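Local coordinates for protein putative fimbrium subunit Fim1C (Bacteroides uniformis, PDB 4K4K) that may form part of the tip of the fimbrium, a filamentous cell-surface appendage that mediates cell adhesion and biofilm formation, at residues A[102-107]-A[172-177]; A[168-173]-A[205-210]; A[35-40]-A[90-95]. All coordinates share one frame; numbering follows the deposited sequence.

Contact 1: A[102-107]-A[172-177]; sequences YTVDVS and TAATYN
Val104 pairs with Ala174 at the middle of this contact. Strands 102-105 and 173-177 run antiparallel, with an angle of 155° between them. Tyr102 with Tyr176 and Val104 with Ala174 are hydrogen-bonded pairs; Thr103 with Thr175 and Asp105 with Ala173 are non-hydrogen-bonded pairs. Val104 N donates to Ala174 O at 2.7 Å. Past the end of the strand pairing, Val106 N still donates to Thr172 O at 3.0 Å.

The side chain of Val104 can be followed outward. Val104 CB sits 3.4 Å from Ala174 O. Val104 CB also meets the methyl group of Ala174, CB to CB, at 3.9 Å. CG2 lies beside the backbone N, anti to the carbonyl carbon. There Val104 CG2 is 3.9 Å from Ala174 O and touches the edge of the Tyr102 ring in its plane. Val104 CG1 rests against Leu208 CD2; the side chain also packs on Leu117 and Leu141.

At the far end the contact turns polar. Asp105 OD1 accepts from Ser107 N at 2.9 Å, from above the carboxylate plane, and closes an Asx turn. A water lies 2.7 Å from Thr172 OG1. This water also donates a weak, long bond of 3.4 Å to Asp105 OD1, so it spans the two segments just where the strand pairing stops.

Tyr102, Val104, Ala174 and Tyr176 share the buried face, while Thr103, Asp105, Ala173 and Thr175 share the other, more solvent-accessible face. An antiparallel pair with one buried and one more exposed face is consistent with the beta-sandwich domains of the fimbrillin superfamily.

Contact 2: A[168-173]-A[205-210]; sequences SNQQTA and GIVLPA
Leu208 reaches Gln171 through two torsions. Chi1 (-61°) sets CG beside the backbone N, and chi2 (-172°) sets CD1 anti to CA. The side chain is thus extended, and its CD1 methyl lands against the backbone of 171-173. Leu208 CD1 is 3.3 Å from Gln171 O and 3.6 Å from Ala173 O. Leu208 CD1 also touches Gln171 CB at 4.0 Å. Leu208 continues onto Leu141 and Val186, which places the contact at the border of the hydrophobic core.

Gln170 is bent at chi2 (-62°), which turns CD. The end of the Gln170 side chain lies against Val207 CB and CG1. The amide is probably turned over in the model, so the roles of its N and O are left open. Val207 also packs on Val142 and Leu144.

The amide of Gln171 is bonded outside the contact: OE1 accepts from Gly189 N. The backbone O of Gln171 is served by a water, which donates to Gln171 O at 2.8 Å. The same water accepts from Leu208 N at 2.9 Å.

The CA atoms of Gln171 and Leu208 are 6.8 Å apart, wider than in paired strands. A water bridges Gln171 O and Leu208 N, and so satisfies a carbonyl and an amide that do not meet directly. Beside it the Leu208 CD1 methyl lies against two carbonyl oxygens and Gln171 CB.

Contact 3: A[35-40]-A[90-95]; sequences GDAIGI and YPYRET
Tyr92 and Ala37 make the clear hydrogen bond of this contact. Tyr92 N donates to Ala37 O at 3.0 Å, and the bond is nearly straight, with 170° at the hydrogen. The donor stands well above the plane of the Ala37 carbonyl. A second polar approach joins Tyr90 OH to Asp36 OD1 at 3.5 Å. It is weak, and the hydroxyl proton has another acceptor within reach. The carboxylate and ring planes are turned 64° from each other. Asp36 has a firmer partner in Glu33, whose backbone N donates to Asp36 OD2.

The backbone bond marks where one strand pairing gives way to a loop. Strand 37-44 pairs antiparallel with strand 84-90, and Gly39 is bonded to Tyr89 in that ladder. The chain then leaves the strand through the cis peptide bond before Pro91. Strand 37-44 is flanked on its other edge by strand 47-57, so the loop borders a beta-sheet of the fimbrillin-like fold.

The apolar contacts fall into two groups, one for each tyrosine. Ile38 CG2 meets Tyr90 CB at 4.0 Å and lies at the edge of that ring, close to its plane. The two side chains cross at about a right angle. Ile38 itself reaches Phe67 and Phe137. Pro91 CB sits over the centre of the Tyr90 ring, 3.8 Å above its plane.

Tyr92 CB touches Ala37 CB at 3.8 Å. Tyr92 CG, held anti to the backbone N (chi1 171°), comes 4.1 Å from Ile38 O. Further out, the edge of the ring runs up to Gly39, with Tyr92 CD1 3.8 Å from Gly39 CA. Tyr92 also packs on Asn53 and Lys55 of strand 47-57.

How the contacts relate
Contact 3 closes before contact 1 opens along the chain. Contact 2 begins on strand 164-177, where contact 1 ends, and both use Thr172 and Ala173. The centres of contacts 1 and 2 are about 10 Å apart. Leu208 CD2 packs on Ala174 as well as on Val104, so the two contacts share one patch of core. Contact 3 lies about 15 Å from contact 1, centre to centre. Arg93 joins them: Arg93 NH1 hydrogen-bonds to Thr103 O, and the guanidinium makes a cation-pi contact with Tyr102. The centres of contacts 2 and 3 are about 23 Å apart, on opposite sides of the chain's centre. In this all-beta subunit, contact 1 touches both contact 2 and contact 3, which do not touch each other.

Contact 1: A[102-107]-A[172-177]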
# COMPACT_ATOMS: atom_id res chain seq x y z
N TYR A 102 -9.71 -3.08 -9.18
CA TYR A 102 -8.62 -3.77 -8.50
C TYR A 102 -9.22 -4.44 -7.27
O TYR A 102 -9.86 -3.77 -6.44
CB TYR A 102 -7.53 -2.78 -8.13
CG TYR A 102 -6.31 -3.41 -7.50
CD1 TYR A 102 -6.32 -3.80 -6.16
CD2 TYR A 102 -5.14 -3.61 -8.23
CE1 TYR A 102 -5.20 -4.36 -5.56
CE2 TYR A 102 -4.00 -4.17 -7.63
CZ TYR A 102 -4.04 -4.54 -6.29
OH TYR A 102 -2.94 -5.05 -5.62
N THR A 103 -9.06 -5.77 -7.16
CA THR A 103 -9.60 -6.54 -6.02
C THR A 103 -8.46 -6.74 -5.02
O THR A 103 -7.40 -7.23 -5.40
CB THR A 103 -10.25 -7.86 -6.48
OG1 THR A 103 -9.31 -8.57 -7.28
CG2 THR A 103 -11.52 -7.63 -7.30
N VAL A 104 -8.66 -6.26 -3.79
CA VAL A 104 -7.69 -6.33 -2.70
C VAL A 104 -7.92 -7.59 -1.88
O VAL A 104 -9.05 -7.83 -1.47
CB VAL A 104 -7.81 -5.07 -1.76
CG1 VAL A 104 -6.88 -5.17 -0.56
CG2 VAL A 104 -7.59 -3.75 -2.50
N ASP A 105 -6.85 -8.31 -1.55
CA ASP A 105 -6.88 -9.44 -0.62
C ASP A 105 -5.63 -9.32 0.26
O ASP A 105 -4.52 -9.35 -0.26
CB ASP A 105 -6.97 -10.81 -1.34
CG ASP A 105 -7.05 -12.02 -0.42
OD1 ASP A 105 -7.01 -11.84 0.83
OD2 ASP A 105 -7.11 -13.15 -0.94
N VAL A 106 -5.81 -9.01 1.56
CA VAL A 106 -4.67 -8.81 2.46
C VAL A 106 -4.46 -10.08 3.35
O VAL A 106 -3.71 -9.99 4.32
CB VAL A 106 -4.76 -7.50 3.31
CG1 VAL A 106 -4.67 -6.24 2.43
CG2 VAL A 106 -6.01 -7.48 4.19
N SER A 107 -5.10 -11.25 2.99
CA SER A 107 -4.93 -12.51 3.74
C SER A 107 -3.49 -12.99 3.69
O SER A 107 -3.02 -13.64 4.62
CB SER A 107 -5.83 -13.61 3.18
OG SER A 107 -7.20 -13.25 3.23
N THR A 172 -10.62 -8.82 5.12
CA THR A 172 -9.46 -9.05 4.26
C THR A 172 -9.70 -8.73 2.78
O THR A 172 -8.73 -8.69 2.01
CB THR A 172 -8.98 -10.51 4.40
OG1 THR A 172 -10.05 -11.38 4.01
CG2 THR A 172 -8.46 -10.85 5.81
N ALA A 173 -10.96 -8.46 2.39
CA ALA A 173 -11.29 -8.15 0.98
C ALA A 173 -11.78 -6.71 0.78
O ALA A 173 -12.60 -6.21 1.54
CB ALA A 173 -12.36 -9.12 0.49
N ALA A 174 -11.30 -6.07 -0.28
CA ALA A 174 -11.73 -4.72 -0.64
C ALA A 174 -11.65 -4.54 -2.15
O ALA A 174 -11.07 -5.37 -2.83
CB ALA A 174 -10.90 -3.66 0.10
N THR A 175 -12.25 -3.46 -2.67
CA THR A 175 -12.21 -3.11 -4.08
C THR A 175 -11.77 -1.67 -4.23
O THR A 175 -11.91 -0.87 -3.30
CB THR A 175 -13.58 -3.31 -4.78
OG1 THR A 175 -14.55 -2.41 -4.22
CG2 THR A 175 -14.09 -4.78 -4.69
N TYR A 176 -11.28 -1.35 -5.40
CA TYR A 176 -10.83 -0.01 -5.74
C TYR A 176 -10.96 0.17 -7.22
O TYR A 176 -10.44 -0.64 -7.98
CB TYR A 176 -9.36 0.16 -5.29
CG TYR A 176 -8.71 1.43 -5.76
CD1 TYR A 176 -9.06 2.66 -5.20
CD2 TYR A 176 -7.69 1.41 -6.71
CE1 TYR A 176 -8.46 3.85 -5.64
CE2 TYR A 176 -7.09 2.58 -7.16
CZ TYR A 176 -7.48 3.80 -6.62
OH TYR A 176 -6.88 4.96 -7.05
N ASN A 177 -11.66 1.23 -7.63
CA ASN A 177 -11.77 1.51 -9.06
C ASN A 177 -10.54 2.36 -9.45
O ASN A 177 -10.38 3.49 -8.96
CB ASN A 177 -13.09 2.18 -9.41
CG ASN A 177 -13.25 2.34 -10.90
OD1 ASN A 177 -12.43 2.97 -11.58
ND2 ASN A 177 -14.25 1.69 -11.48
O HOH W 1 -10.27 -12.39 1.49

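Contact 2: A[168-173]-A[205-210]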
# COMPACT_ATOMS: atom_id res chain seq x y z
N SER A 168 -6.23 -9.53 15.23
CA SER A 168 -7.51 -10.22 15.16
C SER A 168 -8.60 -9.41 14.46
O SER A 168 -8.49 -8.19 14.29
CB SER A 168 -7.99 -10.57 16.57
OG SER A 168 -8.37 -9.39 17.26
N ASN A 169 -9.68 -10.12 14.11
CA ASN A 169 -10.95 -9.67 13.55
C ASN A 169 -10.74 -8.66 12.42
O ASN A 169 -11.22 -7.52 12.44
CB ASN A 169 -11.85 -9.14 14.65
CG ASN A 169 -12.08 -10.21 15.71
OD1 ASN A 169 -12.42 -11.37 15.41
ND2 ASN A 169 -11.75 -9.90 16.94
N GLN A 170 -10.00 -9.11 11.43
CA GLN A 170 -9.73 -8.30 10.26
C GLN A 170 -10.62 -8.65 9.10
O GLN A 170 -10.81 -9.83 8.80
CB GLN A 170 -8.27 -8.50 9.79
CG GLN A 170 -7.22 -8.06 10.79
CD GLN A 170 -7.30 -6.59 11.10
OE1 GLN A 170 -7.66 -6.19 12.21
NE2 GLN A 170 -7.02 -5.76 10.11
N GLN A 171 -11.08 -7.62 8.39
CA GLN A 171 -11.71 -7.78 7.08
C GLN A 171 -10.52 -7.95 6.13
O GLN A 171 -9.48 -7.31 6.36
CB GLN A 171 -12.59 -6.58 6.72
CG GLN A 171 -13.89 -6.51 7.52
CD GLN A 171 -14.84 -7.67 7.28
OE1 GLN A 171 -14.85 -8.30 6.21
NE2 GLN A 171 -15.64 -7.99 8.27
N THR A 172 -10.62 -8.82 5.12
CA THR A 172 -9.46 -9.05 4.26
C THR A 172 -9.70 -8.73 2.78
O THR A 172 -8.73 -8.69 2.01
CB THR A 172 -8.98 -10.51 4.40
OG1 THR A 172 -10.05 -11.38 4.01
CG2 THR A 172 -8.46 -10.85 5.81
N ALA A 173 -10.96 -8.46 2.39
CA ALA A 173 -11.29 -8.15 0.98
C ALA A 173 -11.78 -6.71 0.78
O ALA A 173 -12.60 -6.21 1.54
CB ALA A 173 -12.36 -9.12 0.49
N GLY A 205 2.78 -5.10 8.81
CA GLY A 205 1.61 -5.58 8.09
C GLY A 205 0.93 -4.50 7.30
O GLY A 205 1.15 -3.32 7.55
N ILE A 206 0.11 -4.89 6.33
CA ILE A 206 -0.74 -4.00 5.55
C ILE A 206 -2.15 -4.49 5.78
O ILE A 206 -2.45 -5.67 5.55
CB ILE A 206 -0.35 -3.94 4.05
CG1 ILE A 206 1.04 -3.26 3.91
CG2 ILE A 206 -1.43 -3.16 3.23
CD1 ILE A 206 1.66 -3.28 2.50
N VAL A 207 -3.00 -3.62 6.31
CA VAL A 207 -4.37 -4.01 6.65
C VAL A 207 -5.36 -3.05 5.98
O VAL A 207 -4.97 -1.99 5.48
CB VAL A 207 -4.58 -4.07 8.19
CG1 VAL A 207 -3.66 -5.12 8.83
CG2 VAL A 207 -4.42 -2.69 8.83
N LEU A 208 -6.64 -3.41 6.03
CA LEU A 208 -7.66 -2.56 5.44
C LEU A 208 -8.02 -1.40 6.35
O LEU A 208 -8.05 -1.55 7.58
CB LEU A 208 -8.93 -3.39 5.16
CG LEU A 208 -8.81 -4.57 4.20
CD1 LEU A 208 -10.18 -5.14 3.92
CD2 LEU A 208 -8.12 -4.16 2.88
N PRO A 209 -8.43 -0.25 5.75
CA PRO A 209 -8.96 0.84 6.58
C PRO A 209 -10.19 0.36 7.36
O PRO A 209 -10.91 -0.52 6.89
CB PRO A 209 -9.34 1.93 5.56
CG PRO A 209 -8.56 1.57 4.30
CD PRO A 209 -8.48 0.08 4.31
N ALA A 210 -10.40 0.90 8.55
CA ALA A 210 -11.51 0.53 9.43
C ALA A 210 -11.96 1.74 10.21
O ALA A 210 -11.14 2.40 10.87
CB ALA A 210 -11.11 -0.59 10.39
O HOH W 2 -7.27 -5.92 7.24

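Contact 3: A[35-40]-A[90-95]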
# COMPACT_ATOMS: atom_id res chain seq x y z
N GLY A 35 11.93 -3.16 -11.94
CA GLY A 35 10.87 -4.05 -12.39
C GLY A 35 9.47 -3.69 -11.93
O GLY A 35 8.50 -4.25 -12.46
N ASP A 36 9.33 -2.78 -10.91
CA ASP A 36 8.03 -2.33 -10.38
C ASP A 36 7.18 -1.81 -11.53
O ASP A 36 7.69 -1.05 -12.37
CB ASP A 36 8.18 -1.24 -9.31
CG ASP A 36 8.27 -1.72 -7.85
OD1 ASP A 36 8.07 -2.93 -7.61
OD2 ASP A 36 8.50 -0.87 -6.96
N ALA A 37 5.92 -2.25 -11.60
CA ALA A 37 5.05 -1.90 -12.72
C ALA A 37 3.77 -1.20 -12.26
O ALA A 37 3.21 -1.51 -11.20
CB ALA A 37 4.72 -3.15 -13.53
N ILE A 38 3.34 -0.22 -13.06
CA ILE A 38 2.10 0.53 -12.82
C ILE A 38 1.21 0.38 -14.05
O ILE A 38 1.71 0.08 -15.14
CB ILE A 38 2.37 2.03 -12.48
CG1 ILE A 38 3.06 2.77 -13.67
CG2 ILE A 38 3.25 2.12 -11.20
CD1 ILE A 38 3.14 4.29 -13.52
N GLY A 39 -0.08 0.61 -13.87
CA GLY A 39 -1.04 0.63 -14.96
C GLY A 39 -1.46 2.07 -15.18
O GLY A 39 -1.82 2.75 -14.21
N ILE A 40 -1.37 2.58 -16.40
CA ILE A 40 -1.75 3.97 -16.71
C ILE A 40 -2.93 3.97 -17.64
O ILE A 40 -3.00 3.15 -18.58
CB ILE A 40 -0.56 4.76 -17.35
CG1 ILE A 40 0.73 4.67 -16.46
CG2 ILE A 40 -0.93 6.24 -17.65
CD1 ILE A 40 1.98 5.47 -16.98
N TYR A 90 -0.80 1.18 -8.70
CA TYR A 90 0.26 0.21 -8.41
C TYR A 90 -0.33 -0.80 -7.42
O TYR A 90 -1.04 -0.37 -6.51
CB TYR A 90 1.48 0.96 -7.79
CG TYR A 90 2.51 0.02 -7.19
CD1 TYR A 90 3.52 -0.53 -7.98
CD2 TYR A 90 2.40 -0.41 -5.86
CE1 TYR A 90 4.41 -1.49 -7.46
CE2 TYR A 90 3.32 -1.32 -5.32
CZ TYR A 90 4.32 -1.85 -6.13
OH TYR A 90 5.20 -2.78 -5.63
N PRO A 91 0.02 -2.10 -7.48
CA PRO A 91 0.85 -2.75 -8.50
C PRO A 91 0.03 -3.17 -9.70
O PRO A 91 -1.12 -3.64 -9.56
CB PRO A 91 1.43 -3.96 -7.74
CG PRO A 91 0.30 -4.34 -6.80
CD PRO A 91 -0.42 -3.05 -6.44
N TYR A 92 0.61 -2.99 -10.88
CA TYR A 92 -0.04 -3.37 -12.13
C TYR A 92 -0.56 -4.81 -12.09
O TYR A 92 0.12 -5.70 -11.57
CB TYR A 92 0.98 -3.24 -13.27
CG TYR A 92 0.51 -3.81 -14.59
CD1 TYR A 92 -0.33 -3.08 -15.42
CD2 TYR A 92 0.88 -5.10 -14.99
CE1 TYR A 92 -0.76 -3.59 -16.65
CE2 TYR A 92 0.44 -5.63 -16.20
CZ TYR A 92 -0.36 -4.87 -17.03
OH TYR A 92 -0.77 -5.39 -18.24
N ARG A 93 -1.77 -5.01 -12.63
CA ARG A 93 -2.42 -6.32 -12.87
C ARG A 93 -2.76 -6.40 -14.33
O ARG A 93 -3.38 -5.48 -14.84
CB ARG A 93 -3.69 -6.51 -12.05
CG ARG A 93 -3.44 -6.59 -10.58
CD ARG A 93 -4.45 -7.50 -9.97
NE ARG A 93 -4.19 -7.66 -8.56
CZ ARG A 93 -5.14 -7.67 -7.64
NH1 ARG A 93 -6.42 -7.54 -7.99
NH2 ARG A 93 -4.82 -7.81 -6.37
N GLU A 94 -2.39 -7.52 -14.99
CA GLU A 94 -2.65 -7.72 -16.41
C GLU A 94 -4.15 -7.67 -16.71
O GLU A 94 -4.56 -7.05 -17.69
CB GLU A 94 -2.04 -9.06 -16.88
CG GLU A 94 -2.12 -9.32 -18.38
CD GLU A 94 -1.51 -8.29 -19.32
OE1 GLU A 94 -0.36 -7.87 -19.10
OE2 GLU A 94 -2.19 -7.93 -20.31
N THR A 95 -4.96 -8.28 -15.84
CA THR A 95 -6.41 -8.28 -16.01
C THR A 95 -7.06 -7.76 -14.72
O THR A 95 -6.86 -8.32 -13.65
CB THR A 95 -6.93 -9.69 -16.37
OG1 THR A 95 -6.22 -10.18 -17.51
CG2 THR A 95 -8.44 -9.70 -16.70